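Local coordinates for mandelate racemase / muconate lactonizing enzyme (Burkholderia pseudomallei, PDB 2POD), which is of unknown function but belongs to the enolase superfamily, whose members use a bound metal ion, and may be a lyase, at residues D115-H127 with L167-P179. Numbering follows the deposited sequence.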
loop_
_atom_site.group_PDB
_atom_site.type_symbol
_atom_site.label_atom_id
_atom_site.label_comp_id
_atom_site.label_asym_id
_atom_site.label_seq_id
_atom_site.Cartn_x
_atom_site.Cartn_y
_atom_site.Cartn_z
ATOM N N ASP B 115 -1.152 -42.505 6.575
ATOM C CA ASP B 115 -0.251 -43.636 6.863
ATOM C C ASP B 115 1.061 -43.556 6.084
ATOM O O ASP B 115 2.134 -43.779 6.644
ATOM C CB ASP B 115 -0.933 -44.979 6.580
ATOM C CG ASP B 115 -2.177 -45.200 7.422
ATOM O OD1 ASP B 115 -3.162 -45.754 6.878
ATOM O OD2 ASP B 115 -2.171 -44.823 8.617
ATOM N N THR B 116 0.959 -43.264 4.789
ATOM C CA THR B 116 2.115 -42.976 3.949
ATOM C C THR B 116 1.943 -41.602 3.312
ATOM O O THR B 116 0.825 -41.085 3.227
ATOM C CB THR B 116 2.265 -44.009 2.812
ATOM O OG1 THR B 116 1.096 -43.987 1.976
ATOM C CG2 THR B 116 2.490 -45.426 3.365
ATOM N N ILE B 117 3.049 -41.022 2.855
ATOM C CA ILE B 117 3.003 -39.834 2.012
ATOM C C ILE B 117 3.695 -40.103 0.689
ATOM O O ILE B 117 4.688 -40.822 0.647
ATOM C CB ILE B 117 3.587 -38.581 2.725
ATOM C CG1 ILE B 117 3.419 -37.324 1.862
ATOM C CG2 ILE B 117 5.023 -38.806 3.183
ATOM C CD1 ILE B 117 3.651 -36.032 2.580
ATOM N N ARG B 118 3.135 -39.547 -0.385
ATOM C CA ARG B 118 3.766 -39.504 -1.700
ATOM C C ARG B 118 5.200 -38.992 -1.624
ATOM O O ARG B 118 5.486 -37.987 -0.966
ATOM C CB ARG B 118 2.940 -38.619 -2.637
ATOM C CG ARG B 118 3.371 -38.648 -4.090
ATOM C CD ARG B 118 2.313 -38.015 -4.963
ATOM N NE ARG B 118 2.777 -37.829 -6.334
ATOM C CZ ARG B 118 3.117 -36.658 -6.862
ATOM N NH1 ARG B 118 3.047 -35.546 -6.139
ATOM N NH2 ARG B 118 3.518 -36.601 -8.125
ATOM N N THR B 119 6.101 -39.716 -2.276
ATOM C CA THR B 119 7.478 -39.278 -2.408
ATOM C C THR B 119 7.742 -38.744 -3.809
ATOM O O THR B 119 6.984 -39.025 -4.733
ATOM C CB THR B 119 8.475 -40.394 -2.011
ATOM O OG1 THR B 119 9.725 -39.806 -1.643
ATOM C CG2 THR B 119 8.690 -41.408 -3.145
ATOM N N TYR B 120 8.790 -37.940 -3.945
ATOM C CA TYR B 120 9.336 -37.572 -5.244
ATOM C C TYR B 120 10.838 -37.758 -5.225
ATOM O O TYR B 120 11.471 -37.627 -4.173
ATOM C CB TYR B 120 8.957 -36.131 -5.639
ATOM C CG TYR B 120 9.709 -35.006 -4.954
ATOM C CD1 TYR B 120 10.835 -34.421 -5.547
ATOM C CD2 TYR B 120 9.279 -34.502 -3.725
ATOM C CE1 TYR B 120 11.527 -33.382 -4.918
ATOM C CE2 TYR B 120 9.957 -33.454 -3.093
ATOM C CZ TYR B 120 11.081 -32.905 -3.692
ATOM O OH TYR B 120 11.750 -31.869 -3.079
ATOM N N ASN B 121 11.408 -38.064 -6.387
ATOM C CA ASN B 121 12.828 -38.391 -6.465
ATOM C C ASN B 121 13.675 -37.227 -6.924
ATOM O O ASN B 121 13.544 -36.746 -8.048
ATOM C CB ASN B 121 13.087 -39.625 -7.332
ATOM C CG ASN B 121 14.436 -40.262 -7.040
ATOM O OD1 ASN B 121 14.622 -40.906 -6.007
ATOM N ND2 ASN B 121 15.392 -40.066 -7.941
ATOM N N THR B 122 14.543 -36.768 -6.034
ATOM C CA THR B 122 15.566 -35.809 -6.402
ATOM C C THR B 122 16.686 -36.562 -7.125
ATOM O O THR B 122 17.406 -37.365 -6.522
ATOM C CB THR B 122 16.058 -35.043 -5.154
ATOM O OG1 THR B 122 14.982 -34.246 -4.654
ATOM C CG2 THR B 122 17.241 -34.135 -5.461
ATOM N N CYS B 123 16.807 -36.302 -8.426
ATOM C CA CYS B 123 17.690 -37.052 -9.316
ATOM C C CYS B 123 19.163 -36.669 -9.144
ATOM O O CYS B 123 19.794 -36.151 -10.069
ATOM C CB CYS B 123 17.252 -36.870 -10.774
ATOM S SG CYS B 123 15.544 -37.372 -11.115
ATOM N N ALA B 124 19.692 -36.915 -7.947
ATOM C CA ALA B 124 21.123 -36.813 -7.662
ATOM C C ALA B 124 21.809 -38.154 -7.903
ATOM O O ALA B 124 21.180 -39.213 -7.789
ATOM C CB ALA B 124 21.338 -36.365 -6.225
ATOM N N GLY B 125 23.097 -38.101 -8.234
ATOM C CA GLY B 125 23.951 -39.287 -8.218
ATOM C C GLY B 125 24.417 -39.654 -6.817
ATOM O O GLY B 125 24.314 -38.834 -5.896
ATOM N N PRO B 126 24.932 -40.891 -6.648
ATOM C CA PRO B 126 25.417 -41.422 -5.366
ATOM C C PRO B 126 26.635 -40.688 -4.792
ATOM O O PRO B 126 27.423 -40.106 -5.545
ATOM C CB PRO B 126 25.787 -42.874 -5.702
ATOM C CG PRO B 126 25.068 -43.180 -6.973
ATOM C CD PRO B 126 25.056 -41.891 -7.724
ATOM N N HIS B 127 26.762 -40.717 -3.466
ATOM C CA HIS B 127 27.996 -40.338 -2.763
ATOM C C HIS B 127 28.901 -41.564 -2.590
ATOM O O HIS B 127 28.571 -42.643 -3.095
ATOM C CB HIS B 127 27.659 -39.711 -1.400
ATOM C CG HIS B 127 28.684 -38.735 -0.906
ATOM N ND1 HIS B 127 28.844 -37.479 -1.454
ATOM C CD2 HIS B 127 29.605 -38.834 0.083
ATOM C CE1 HIS B 127 29.818 -36.846 -0.822
ATOM N NE2 HIS B 127 30.297 -37.647 0.115
ATOM N N LEU B 167 11.528 -44.413 -13.324
ATOM C CA LEU B 167 10.873 -43.977 -12.088
ATOM C C LEU B 167 9.388 -44.316 -12.057
ATOM O O LEU B 167 8.853 -44.689 -11.012
ATOM C CB LEU B 167 11.077 -42.481 -11.851
ATOM C CG LEU B 167 12.464 -42.089 -11.349
ATOM C CD1 LEU B 167 12.740 -40.643 -11.646
ATOM C CD2 LEU B 167 12.645 -42.387 -9.866
ATOM N N LEU B 168 8.739 -44.196 -13.213
ATOM C CA LEU B 168 7.333 -44.541 -13.365
ATOM C C LEU B 168 7.050 -46.035 -13.161
ATOM O O LEU B 168 5.974 -46.400 -12.678
ATOM C CB LEU B 168 6.829 -44.083 -14.735
ATOM C CG LEU B 168 5.319 -43.916 -14.911
ATOM C CD1 LEU B 168 4.863 -42.555 -14.407
ATOM C CD2 LEU B 168 4.940 -44.111 -16.368
ATOM N N ASP B 169 8.017 -46.882 -13.522
ATOM C CA ASP B 169 7.915 -48.330 -13.324
ATOM C C ASP B 169 7.925 -48.744 -11.852
ATOM O O ASP B 169 7.237 -49.691 -11.468
ATOM C CB ASP B 169 9.033 -49.061 -14.074
ATOM C CG ASP B 169 8.523 -50.247 -14.886
ATOM O OD1 ASP B 169 7.733 -51.062 -14.358
ATOM O OD2 ASP B 169 8.920 -50.364 -16.065
ATOM N N SER B 170 8.701 -48.034 -11.033
ATOM C CA SER B 170 8.698 -48.253 -9.585
ATOM C C SER B 170 7.549 -47.524 -8.882
ATOM O O SER B 170 7.256 -47.788 -7.713
ATOM C CB SER B 170 10.049 -47.881 -8.965
ATOM O OG SER B 170 10.474 -46.595 -9.378
ATOM N N GLY B 171 6.897 -46.618 -9.606
ATOM C CA GLY B 171 5.651 -46.013 -9.149
ATOM C C GLY B 171 5.825 -44.596 -8.639
ATOM O O GLY B 171 4.887 -44.010 -8.098
ATOM N N ILE B 172 7.029 -44.053 -8.812
ATOM C CA ILE B 172 7.346 -42.678 -8.452
ATOM C C ILE B 172 6.826 -41.736 -9.543
ATOM O O ILE B 172 7.254 -41.815 -10.705
ATOM C CB ILE B 172 8.879 -42.510 -8.199
ATOM C CG1 ILE B 172 9.251 -43.070 -6.824
ATOM C CG2 ILE B 172 9.324 -41.052 -8.300
ATOM C CD1 ILE B 172 10.729 -43.431 -6.663
ATOM N N THR B 173 5.888 -40.866 -9.163
ATOM C CA THR B 173 5.212 -39.975 -10.118
ATOM C C THR B 173 5.700 -38.521 -10.082
ATOM O O THR B 173 5.017 -37.629 -10.596
ATOM C CB THR B 173 3.668 -39.998 -9.965
ATOM O OG1 THR B 173 3.309 -39.750 -8.600
ATOM C CG2 THR B 173 3.089 -41.336 -10.407
ATOM N N ALA B 174 6.882 -38.292 -9.502
ATOM C CA ALA B 174 7.514 -36.962 -9.520
ATOM C C ALA B 174 9.045 -36.979 -9.435
ATOM O O ALA B 174 9.618 -37.696 -8.619
ATOM C CB ALA B 174 6.920 -36.065 -8.429
HETATM N N MSE B 175 9.696 -36.178 -10.283
HETATM C CA MSE B 175 11.150 -35.952 -10.202
HETATM C C MSE B 175 11.511 -34.483 -10.019
HETATM O O MSE B 175 10.850 -33.599 -10.568
HETATM C CB MSE B 175 11.882 -36.440 -11.453
HETATM C CG MSE B 175 11.198 -37.515 -12.235
HETATM SE SE MSE B 175 11.380 -37.352 -14.169
HETATM C CE MSE B 175 13.278 -36.902 -14.312
ATOM N N LYS B 176 12.594 -34.242 -9.284
ATOM C CA LYS B 176 13.271 -32.952 -9.289
ATOM C C LYS B 176 14.592 -32.979 -10.048
ATOM O O LYS B 176 15.463 -33.808 -9.780
ATOM C CB LYS B 176 13.508 -32.457 -7.866
ATOM C CG LYS B 176 13.906 -30.993 -7.791
ATOM C CD LYS B 176 13.609 -30.424 -6.429
ATOM C CE LYS B 176 14.740 -30.717 -5.468
ATOM N NZ LYS B 176 14.379 -30.330 -4.075
ATOM N N ILE B 177 14.734 -32.057 -10.996
ATOM C CA ILE B 177 15.969 -31.918 -11.762
ATOM C C ILE B 177 16.527 -30.487 -11.685
ATOM O O ILE B 177 15.824 -29.571 -11.264
ATOM C CB ILE B 177 15.772 -32.361 -13.228
ATOM C CG1 ILE B 177 14.717 -31.488 -13.917
ATOM C CG2 ILE B 177 15.358 -33.839 -13.280
ATOM C CD1 ILE B 177 14.709 -31.610 -15.416
ATOM N N TRP B 178 17.788 -30.305 -12.079
ATOM C CA TRP B 178 18.399 -28.977 -12.068
ATOM C C TRP B 178 19.305 -28.610 -13.256
ATOM O O TRP B 178 20.457 -28.224 -13.049
ATOM C CB TRP B 178 19.108 -28.713 -10.734
ATOM C CG TRP B 178 20.067 -29.778 -10.305
ATOM C CD1 TRP B 178 21.419 -29.800 -10.513
ATOM C CD2 TRP B 178 19.754 -30.977 -9.582
ATOM N NE1 TRP B 178 21.964 -30.940 -9.971
ATOM C CE2 TRP B 178 20.965 -31.680 -9.395
ATOM C CE3 TRP B 178 18.569 -31.527 -9.077
ATOM C CZ2 TRP B 178 21.023 -32.898 -8.720
ATOM C CZ3 TRP B 178 18.628 -32.738 -8.419
ATOM C CH2 TRP B 178 19.848 -33.405 -8.235
ATOM N N PRO B 179 18.776 -28.667 -14.502
ATOM C CA PRO B 179 19.635 -28.527 -15.687
ATOM C C PRO B 179 20.139 -27.106 -16.035
ATOM O O PRO B 179 20.934 -26.962 -16.965
ATOM C CB PRO B 179 18.752 -29.060 -16.813
ATOM C CG PRO B 179 17.371 -28.769 -16.371
ATOM C CD PRO B 179 17.361 -28.860 -14.878
HETATM O O HOH W 1 5.732 -40.215 -6.519
#
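Lys176 lies alongside Thr122 and crosses Tyr120 at a slant where two parallel barrel strands pair. Its CG lies anti to the backbone N (chi1 -166°), which carries the chain past the tyrosine ring. CB meets the ring edge, 3.7 Å from CE1 of Tyr120. CD stays against the same ring carbon. A bend at chi3 (84°) then turns CE toward Thr122, 3.6 Å from its OG1. NZ ends beside the phenol and gives a hydrogen bond to Tyr120 OH at 3.2 Å. NZ also makes a salt bridge with Glu246, a ligand of the sodium ion, and Thr122 OG1 is hydrogen-bonded to Glu347.

The backbones are joined by Asn121 N to Ala174 O, Lys176 N to Asn121 O and Cys123 N to Lys176 O. Beyond the strand, CH2 of the Trp178 ring lies 3.3 Å from Cys123 O, and its CZ3 meets CG2 of Thr122. At the other end Arg118 grips Thr173 OG1 side-on with NE (3.0 Å) and NH2 (3.2 Å), while NH2 also forms a salt bridge with Asp216. Thr173 OG1 lies in the plane of the guanidinium and takes both bonds.

Strand 117-122 sits between strands 174-177 and 346-348, as expected of the enolase-type barrel. Strand 216-220 follows on beyond 174-177, and helix 152-158 packs against Cys123, Ile177 and Trp178.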